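Local coordinates for hypothetical protein Atu2327 (Agrobacterium tumefaciens, PDB 2O8I), which is of unknown function but belongs to the OHCU decarboxylase family, so it may decarboxylate 2-oxo-4-hydroxy-4-carboxy-5-ureidoimidazoline, the last step of urate breakdown to allantoin, at residues L89-L103 and A118-A130. Sequence-based numbering, arbitrary orientation.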
ATOM      1  N   LEU A  89      13.102 -11.007  -3.499  1.00 60.77           N
ATOM      2  CA  LEU A  89      12.373 -10.291  -2.437  1.00 59.83           C
ATOM      3  C   LEU A  89      11.107 -10.998  -1.978  1.00 59.81           C
ATOM      4  O   LEU A  89      10.522 -10.635  -0.974  1.00 60.29           O
ATOM      5  CB  LEU A  89      12.060  -8.861  -2.826  1.00 58.76           C
ATOM      6  CG  LEU A  89      13.212  -7.875  -2.825  1.00 57.88           C
ATOM      7  CD1 LEU A  89      12.620  -6.508  -2.708  1.00 58.54           C
ATOM      8  CD2 LEU A  89      14.174  -8.086  -1.697  1.00 56.28           C
ATOM      9  N   ASP A  90      10.700 -12.019  -2.711  1.00 59.91           N
ATOM     10  CA  ASP A  90       9.536 -12.817  -2.354  1.00 60.40           C
ATOM     11  C   ASP A  90       9.879 -13.941  -1.327  1.00 60.11           C
ATOM     12  O   ASP A  90       8.977 -14.569  -0.758  1.00 60.35           O
ATOM     13  CB  ASP A  90       8.913 -13.410  -3.640  1.00 60.66           C
ATOM     14  CG  ASP A  90       9.973 -14.034  -4.595  1.00 62.71           C
ATOM     15  OD1 ASP A  90      11.213 -13.885  -4.371  1.00 64.34           O
ATOM     16  OD2 ASP A  90       9.564 -14.675  -5.597  1.00 64.18           O
ATOM     17  N   ARG A  91      11.171 -14.206  -1.105  1.00 59.02           N
ATOM     18  CA  ARG A  91      11.588 -15.331  -0.254  1.00 57.71           C
ATOM     19  C   ARG A  91      12.377 -14.871   0.988  1.00 55.80           C
ATOM     20  O   ARG A  91      13.310 -15.551   1.435  1.00 55.02           O
ATOM     21  CB  ARG A  91      12.381 -16.363  -1.083  1.00 57.93           C
ATOM     22  CG  ARG A  91      11.531 -17.111  -2.121  1.00 59.15           C
ATOM     23  CD  ARG A  91      12.168 -18.436  -2.550  1.00 59.68           C
ATOM     24  NE  ARG A  91      12.357 -18.473  -4.012  1.00 63.92           N
ATOM     25  CZ  ARG A  91      12.394 -19.575  -4.775  1.00 63.74           C
ATOM     26  NH1 ARG A  91      12.235 -20.787  -4.235  1.00 64.03           N
ATOM     27  NH2 ARG A  91      12.580 -19.458  -6.092  1.00 62.40           N
ATOM     28  N   LEU A  92      12.002 -13.717   1.544  1.00 53.63           N
ATOM     29  CA  LEU A  92      12.756 -13.140   2.656  1.00 51.49           C
ATOM     30  C   LEU A  92      12.525 -13.854   3.963  1.00 49.74           C
ATOM     31  O   LEU A  92      11.428 -14.319   4.230  1.00 49.56           O
ATOM     32  CB  LEU A  92      12.377 -11.683   2.862  1.00 51.82           C
ATOM     33  CG  LEU A  92      12.856 -10.657   1.848  1.00 52.57           C
ATOM     34  CD1 LEU A  92      12.227  -9.345   2.237  1.00 51.87           C
ATOM     35  CD2 LEU A  92      14.394 -10.561   1.811  1.00 52.15           C
ATOM     36  N   SER A  93      13.567 -13.902   4.786  1.00 47.73           N
ATOM     37  CA  SER A  93      13.469 -14.348   6.179  1.00 45.50           C
ATOM     38  C   SER A  93      12.496 -13.528   7.025  1.00 44.85           C
ATOM     39  O   SER A  93      12.306 -12.325   6.766  1.00 44.40           O
ATOM     40  CB  SER A  93      14.807 -14.153   6.846  1.00 44.69           C
ATOM     41  OG  SER A  93      15.552 -15.260   6.615  1.00 40.89           O
ATOM     42  N   PRO A  94      11.915 -14.164   8.069  1.00 43.97           N
ATOM     43  CA  PRO A  94      11.408 -13.347   9.182  1.00 43.80           C
ATOM     44  C   PRO A  94      12.461 -12.331   9.659  1.00 44.21           C
ATOM     45  O   PRO A  94      12.139 -11.157   9.798  1.00 43.87           O
ATOM     46  CB  PRO A  94      11.083 -14.385  10.234  1.00 42.86           C
ATOM     47  CG  PRO A  94      10.667 -15.581   9.378  1.00 42.93           C
ATOM     48  CD  PRO A  94      11.661 -15.602   8.281  1.00 42.89           C
ATOM     49  N   GLN A  95      13.707 -12.771   9.815  1.00 45.02           N
ATOM     50  CA  GLN A  95      14.842 -11.918  10.154  1.00 47.18           C
ATOM     51  C   GLN A  95      15.163 -10.817   9.136  1.00 47.28           C
ATOM     52  O   GLN A  95      15.461  -9.681   9.537  1.00 47.46           O
ATOM     53  CB  GLN A  95      16.083 -12.783  10.327  1.00 48.38           C
ATOM     54  CG  GLN A  95      16.757 -12.670  11.711  1.00 56.20           C
ATOM     55  CD  GLN A  95      17.788 -11.503  11.796  1.00 63.66           C
ATOM     56  OE1 GLN A  95      17.428 -10.303  11.629  1.00 65.55           O
ATOM     57  NE2 GLN A  95      19.074 -11.859  12.071  1.00 62.68           N
ATOM     58  N   GLU A  96      15.141 -11.144   7.834  1.00 47.12           N
ATOM     59  CA  GLU A  96      15.376 -10.122   6.781  1.00 46.71           C
ATOM     60  C   GLU A  96      14.242  -9.086   6.677  1.00 46.27           C
ATOM     61  O   GLU A  96      14.521  -7.870   6.584  1.00 46.60           O
ATOM     62  CB  GLU A  96      15.738 -10.743   5.421  1.00 46.65           C
ATOM     63  CG  GLU A  96      17.049 -11.565   5.478  1.00 46.36           C
ATOM     64  CD  GLU A  96      17.085 -12.787   4.521  1.00 46.20           C
ATOM     65  OE1 GLU A  96      16.092 -13.001   3.759  1.00 43.69           O
ATOM     66  OE2 GLU A  96      18.113 -13.537   4.562  1.00 44.05           O
ATOM     67  N   HIS A  97      12.982  -9.539   6.730  1.00 45.01           N
ATOM     68  CA  HIS A  97      11.875  -8.612   6.927  1.00 44.22           C
ATOM     69  C   HIS A  97      12.158  -7.637   8.077  1.00 43.83           C
ATOM     70  O   HIS A  97      12.034  -6.416   7.918  1.00 42.70           O
ATOM     71  CB  HIS A  97      10.610  -9.361   7.248  1.00 44.03           C
ATOM     72  CG  HIS A  97       9.909  -9.869   6.045  1.00 46.62           C
ATOM     73  ND1 HIS A  97       9.066  -9.074   5.290  1.00 45.93           N
ATOM     74  CD2 HIS A  97       9.920 -11.095   5.456  1.00 47.28           C
ATOM     75  CE1 HIS A  97       8.581  -9.798   4.291  1.00 47.52           C
ATOM     76  NE2 HIS A  97       9.093 -11.021   4.361  1.00 47.05           N
ATOM     77  N   ALA A  98      12.542  -8.189   9.232  1.00 43.19           N
ATOM     78  CA  ALA A  98      12.818  -7.372  10.412  1.00 43.39           C
ATOM     79  C   ALA A  98      13.946  -6.363  10.177  1.00 43.58           C
ATOM     80  O   ALA A  98      13.864  -5.218  10.645  1.00 43.30           O
ATOM     81  CB  ALA A  98      13.104  -8.247  11.655  1.00 42.72           C
ATOM     82  N   ARG A  99      14.986  -6.776   9.441  1.00 44.10           N
ATOM     83  CA  ARG A  99      16.092  -5.866   9.153  1.00 44.95           C
ATOM     84  C   ARG A  99      15.549  -4.710   8.323  1.00 43.68           C
ATOM     85  O   ARG A  99      15.895  -3.566   8.582  1.00 43.46           O
ATOM     86  CB  ARG A  99      17.266  -6.577   8.461  1.00 43.99           C
ATOM     87  CG  ARG A  99      18.621  -5.875   8.554  1.00 45.44           C
ATOM     88  CD  ARG A  99      19.633  -6.740   7.737  1.00 50.25           C
ATOM     89  NE  ARG A  99      20.987  -6.175   7.490  1.00 60.37           N
ATOM     90  CZ  ARG A  99      22.053  -6.873   7.046  1.00 63.60           C
ATOM     91  NH1 ARG A  99      21.966  -8.182   6.792  1.00 65.46           N
ATOM     92  NH2 ARG A  99      23.223  -6.267   6.835  1.00 63.86           N
ATOM     93  N   PHE A 100      14.684  -4.992   7.349  1.00 43.22           N
ATOM     94  CA  PHE A 100      14.140  -3.890   6.535  1.00 43.55           C
ATOM     95  C   PHE A 100      13.426  -2.865   7.388  1.00 43.43           C
ATOM     96  O   PHE A 100      13.683  -1.663   7.242  1.00 43.54           O
ATOM     97  CB  PHE A 100      13.248  -4.368   5.395  1.00 43.21           C
ATOM     98  CG  PHE A 100      14.020  -4.968   4.246  1.00 45.25           C
ATOM     99  CD1 PHE A 100      15.398  -4.737   4.112  1.00 46.09           C
ATOM    100  CD2 PHE A 100      13.384  -5.727   3.284  1.00 46.18           C
ATOM    101  CE1 PHE A 100      16.130  -5.256   3.040  1.00 45.81           C
ATOM    102  CE2 PHE A 100      14.119  -6.257   2.208  1.00 47.60           C
ATOM    103  CZ  PHE A 100      15.491  -6.019   2.087  1.00 45.29           C
ATOM    104  N   THR A 101      12.567  -3.354   8.289  1.00 42.77           N
ATOM    105  CA  THR A 101      11.882  -2.515   9.244  1.00 42.81           C
ATOM    106  C   THR A 101      12.867  -1.641  10.062  1.00 44.49           C
ATOM    107  O   THR A 101      12.689  -0.406  10.179  1.00 45.09           O
ATOM    108  CB  THR A 101      10.997  -3.362  10.162  1.00 42.84           C
ATOM    109  OG1 THR A 101       9.900  -3.874   9.387  1.00 41.61           O
ATOM    110  CG2 THR A 101      10.471  -2.515  11.309  1.00 37.44           C
ATOM    111  N   GLN A 102      13.913  -2.267  10.586  1.00 44.45           N
ATOM    112  CA  GLN A 102      14.893  -1.555  11.370  1.00 46.50           C
ATOM    113  C   GLN A 102      15.642  -0.515  10.498  1.00 45.22           C
ATOM    114  O   GLN A 102      15.883   0.610  10.920  1.00 45.27           O
ATOM    115  CB  GLN A 102      15.820  -2.552  12.090  1.00 45.19           C
ATOM    116  CG  GLN A 102      17.121  -1.962  12.601  1.00 49.55           C
ATOM    117  CD  GLN A 102      18.090  -3.074  13.103  1.00 52.24           C
ATOM    118  OE1 GLN A 102      18.799  -3.741  12.296  1.00 59.38           O
ATOM    119  NE2 GLN A 102      18.114  -3.286  14.439  1.00 54.54           N
ATOM    120  N   LEU A 103      15.997  -0.868   9.276  1.00 44.96           N
ATOM    121  CA  LEU A 103      16.794   0.077   8.497  1.00 44.79           C
ATOM    122  C   LEU A 103      15.905   1.269   8.130  1.00 43.61           C
ATOM    123  O   LEU A 103      16.315   2.435   8.173  1.00 42.87           O
ATOM    124  CB  LEU A 103      17.430  -0.596   7.280  1.00 44.95           C
ATOM    125  CG  LEU A 103      18.500  -1.678   7.567  1.00 48.48           C
ATOM    126  CD1 LEU A 103      18.887  -2.350   6.241  1.00 51.50           C
ATOM    127  CD2 LEU A 103      19.798  -1.260   8.397  1.00 46.94           C
ATOM    128  N   ALA A 118      12.617   2.202  -5.753  1.00 39.11           N
ATOM    129  CA  ALA A 118      12.024   1.342  -6.779  1.00 38.92           C
ATOM    130  C   ALA A 118      12.732  -0.011  -6.701  1.00 38.78           C
ATOM    131  O   ALA A 118      13.961  -0.085  -6.637  1.00 38.31           O
ATOM    132  CB  ALA A 118      12.201   1.935  -8.135  1.00 38.78           C
ATOM    133  N   VAL A 119      11.945  -1.068  -6.741  1.00 38.26           N
ATOM    134  CA  VAL A 119      12.391  -2.367  -6.313  1.00 38.57           C
ATOM    135  C   VAL A 119      12.289  -3.423  -7.439  1.00 38.93           C
ATOM    136  O   VAL A 119      12.827  -4.534  -7.294  1.00 39.52           O
ATOM    137  CB  VAL A 119      11.551  -2.708  -5.050  1.00 38.98           C
ATOM    138  CG1 VAL A 119      10.933  -4.090  -5.097  1.00 38.71           C
ATOM    139  CG2 VAL A 119      12.308  -2.369  -3.779  1.00 38.32           C
ATOM    140  N   LYS A 120      11.631  -3.085  -8.556  1.00 37.97           N
ATOM    141  CA  LYS A 120      11.545  -3.999  -9.701  1.00 38.29           C
ATOM    142  C   LYS A 120      12.941  -4.490 -10.081  1.00 37.83           C
ATOM    143  O   LYS A 120      13.855  -3.694 -10.279  1.00 37.86           O
ATOM    144  CB  LYS A 120      10.815  -3.379 -10.918  1.00 37.53           C
ATOM    145  CG  LYS A 120      10.858  -4.267 -12.171  1.00 38.75           C
ATOM    146  CD  LYS A 120       9.657  -4.158 -13.176  1.00 40.84           C
ATOM    147  CE  LYS A 120       8.241  -4.398 -12.560  1.00 44.77           C
ATOM    148  NZ  LYS A 120       8.118  -5.662 -11.747  1.00 47.74           N
ATOM    149  N   GLY A 121      13.101  -5.813 -10.161  1.00 37.47           N
ATOM    150  CA  GLY A 121      14.377  -6.415 -10.536  1.00 36.97           C
ATOM    151  C   GLY A 121      15.472  -6.423  -9.461  1.00 36.82           C
ATOM    152  O   GLY A 121      16.595  -6.780  -9.739  1.00 37.26           O
ATOM    153  N   LEU A 122      15.156  -6.032  -8.237  1.00 36.08           N
ATOM    154  CA  LEU A 122      16.180  -5.838  -7.230  1.00 35.36           C
ATOM    155  C   LEU A 122      16.113  -7.006  -6.254  1.00 35.21           C
ATOM    156  O   LEU A 122      15.023  -7.483  -5.895  1.00 34.71           O
ATOM    157  CB  LEU A 122      15.985  -4.487  -6.493  1.00 34.88           C
ATOM    158  CG  LEU A 122      16.849  -3.259  -6.890  1.00 35.99           C
ATOM    159  CD1 LEU A 122      16.995  -2.950  -8.393  1.00 32.97           C
ATOM    160  CD2 LEU A 122      16.455  -2.028  -6.164  1.00 34.45           C
ATOM    161  N   ASN A 123      17.277  -7.460  -5.821  1.00 33.88           N
ATOM    162  CA  ASN A 123      17.308  -8.478  -4.805  1.00 33.53           C
ATOM    163  C   ASN A 123      17.581  -7.821  -3.443  1.00 33.78           C
ATOM    164  O   ASN A 123      17.799  -6.606  -3.341  1.00 33.96           O
ATOM    165  CB  ASN A 123      18.353  -9.559  -5.169  1.00 32.50           C
ATOM    166  CG  ASN A 123      19.761  -8.993  -5.258  1.00 31.02           C
ATOM    167  OD1 ASN A 123      20.215  -8.279  -4.345  1.00 31.05           O
ATOM    168  ND2 ASN A 123      20.462  -9.299  -6.341  1.00 23.52           N
ATOM    169  N   ARG A 124      17.594  -8.634  -2.404  1.00 34.64           N
ATOM    170  CA  ARG A 124      17.873  -8.171  -1.051  1.00 35.28           C
ATOM    171  C   ARG A 124      19.186  -7.411  -0.922  1.00 34.76           C
ATOM    172  O   ARG A 124      19.217  -6.366  -0.289  1.00 35.42           O
ATOM    173  CB  ARG A 124      17.872  -9.364  -0.096  1.00 35.82           C
ATOM    174  CG  ARG A 124      18.087  -8.956   1.344  1.00 37.28           C
ATOM    175  CD  ARG A 124      18.058 -10.163   2.249  1.00 37.90           C
ATOM    176  NE  ARG A 124      19.052 -11.167   1.879  1.00 38.74           N
ATOM    177  CZ  ARG A 124      20.255 -11.268   2.435  1.00 39.41           C
ATOM    178  NH1 ARG A 124      20.636 -10.402   3.387  1.00 39.14           N
ATOM    179  NH2 ARG A 124      21.075 -12.229   2.033  1.00 37.10           N
ATOM    180  N   HIS A 125      20.259  -7.935  -1.515  1.00 34.50           N
ATOM    181  CA  HIS A 125      21.536  -7.232  -1.533  1.00 34.77           C
ATOM    182  C   HIS A 125      21.479  -5.847  -2.155  1.00 36.04           C
ATOM    183  O   HIS A 125      22.011  -4.896  -1.559  1.00 36.42           O
ATOM    184  CB  HIS A 125      22.622  -8.070  -2.189  1.00 34.38           C
ATOM    185  CG  HIS A 125      23.007  -9.242  -1.361  1.00 32.83           C
ATOM    186  ND1 HIS A 125      23.481  -9.106  -0.062  1.00 30.86           N
ATOM    187  CD2 HIS A 125      22.946 -10.569  -1.618  1.00 29.86           C
ATOM    188  CE1 HIS A 125      23.696 -10.312   0.436  1.00 31.58           C
ATOM    189  NE2 HIS A 125      23.384 -11.214  -0.487  1.00 30.96           N
ATOM    190  N   ASP A 126      20.821  -5.721  -3.318  1.00 36.61           N
ATOM    191  CA  ASP A 126      20.693  -4.417  -3.975  1.00 38.10           C
ATOM    192  C   ASP A 126      20.145  -3.377  -3.021  1.00 39.24           C
ATOM    193  O   ASP A 126      20.555  -2.217  -3.054  1.00 39.89           O
ATOM    194  CB  ASP A 126      19.791  -4.479  -5.204  1.00 37.61           C
ATOM    195  CG  ASP A 126      20.311  -5.430  -6.254  1.00 37.63           C
ATOM    196  OD1 ASP A 126      21.530  -5.453  -6.475  1.00 32.01           O
ATOM    197  OD2 ASP A 126      19.498  -6.182  -6.842  1.00 40.38           O
ATOM    198  N   ILE A 127      19.219  -3.811  -2.171  1.00 40.28           N
ATOM    199  CA  ILE A 127      18.523  -2.898  -1.283  1.00 40.88           C
ATOM    200  C   ILE A 127      19.398  -2.478  -0.100  1.00 41.03           C
ATOM    201  O   ILE A 127      19.503  -1.257   0.213  1.00 40.99           O
ATOM    202  CB  ILE A 127      17.164  -3.491  -0.821  1.00 41.25           C
ATOM    203  CG1 ILE A 127      16.136  -3.272  -1.942  1.00 41.74           C
ATOM    204  CG2 ILE A 127      16.696  -2.819   0.489  1.00 39.45           C
ATOM    205  CD1 ILE A 127      15.117  -4.350  -2.028  1.00 43.18           C
ATOM    206  N   LEU A 128      20.015  -3.483   0.538  1.00 39.93           N
ATOM    207  CA  LEU A 128      21.003  -3.238   1.572  1.00 39.05           C
ATOM    208  C   LEU A 128      22.114  -2.298   1.067  1.00 38.88           C
ATOM    209  O   LEU A 128      22.573  -1.405   1.795  1.00 38.98           O
ATOM    210  CB  LEU A 128      21.554  -4.564   2.070  1.00 38.52           C
ATOM    211  CG  LEU A 128      20.444  -5.390   2.743  1.00 39.29           C
ATOM    212  CD1 LEU A 128      20.873  -6.820   3.130  1.00 35.85           C
ATOM    213  CD2 LEU A 128      19.932  -4.624   3.962  1.00 36.89           C
ATOM    214  N   SER A 129      22.507  -2.467  -0.191  1.00 38.31           N
ATOM    215  CA  SER A 129      23.589  -1.667  -0.744  1.00 38.41           C
ATOM    216  C   SER A 129      23.162  -0.202  -0.802  1.00 38.61           C
ATOM    217  O   SER A 129      23.893   0.693  -0.362  1.00 38.59           O
ATOM    218  CB  SER A 129      23.985  -2.183  -2.139  1.00 38.61           C
ATOM    219  OG  SER A 129      24.787  -1.258  -2.850  1.00 35.63           O
ATOM    220  N   ALA A 130      21.964   0.014  -1.340  1.00 38.81           N
ATOM    221  CA  ALA A 130      21.367   1.326  -1.438  1.00 38.87           C
ATOM    222  C   ALA A 130      21.162   1.961  -0.051  1.00 39.39           C
ATOM    223  O   ALA A 130      21.485   3.124   0.119  1.00 39.88           O
ATOM    224  CB  ALA A 130      20.100   1.264  -2.243  1.00 38.09           C
TER
HETATM  225  O   HOH W   1      19.387  -9.128   5.183  1.00 56.80           O
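Two neighbouring helices of the all-helical OHCU decarboxylase fold, 94-111 and 124-135, pack side by side here, their short segments running nearly parallel (21°) with axes 11.8 Å apart. No hydrogen bond joins them directly; side chains do the work. Leu89, ahead of helix 94-111 in the chain, reaches the start of the second: its CD1 meets Ile127 CD1 tip to tip, while CD2 lies against the backbone at Arg124 N (3.5 Å), where a branched apolar chain can pack on main chain and side chain together. That start is closed by a capping box, Asn123 OD1 accepting from Asp126 N and Asp126 OD2 from Asn123 N. Between the helices, Phe100 brings CE1 to Ile127 CG2 (3.6 Å) and turns its edge to Leu128 CD2, a flat apolar ring able to meet both side chains at once; its side chain also touches Leu70 of helix 66-74. Toward the polar side, Arg124 serves twice. Its methylene CD rests on Leu92 CD2 (3.7 Å), and a bend at chi3 (57°) lays the guanidinium over the Glu96 carboxylate, planes 4° apart. Glu96 OE2 stands 3.7 Å from Arg124 NE, a long, purely electrostatic salt bridge, the oxygen lying well above the guanidinium plane; Glu96 OE1 meanwhile accepts from Ser93 N. Arg99 spreads one face of its guanidinium over Leu128 CD1, which sits 4.1 Å from Arg99 CZ.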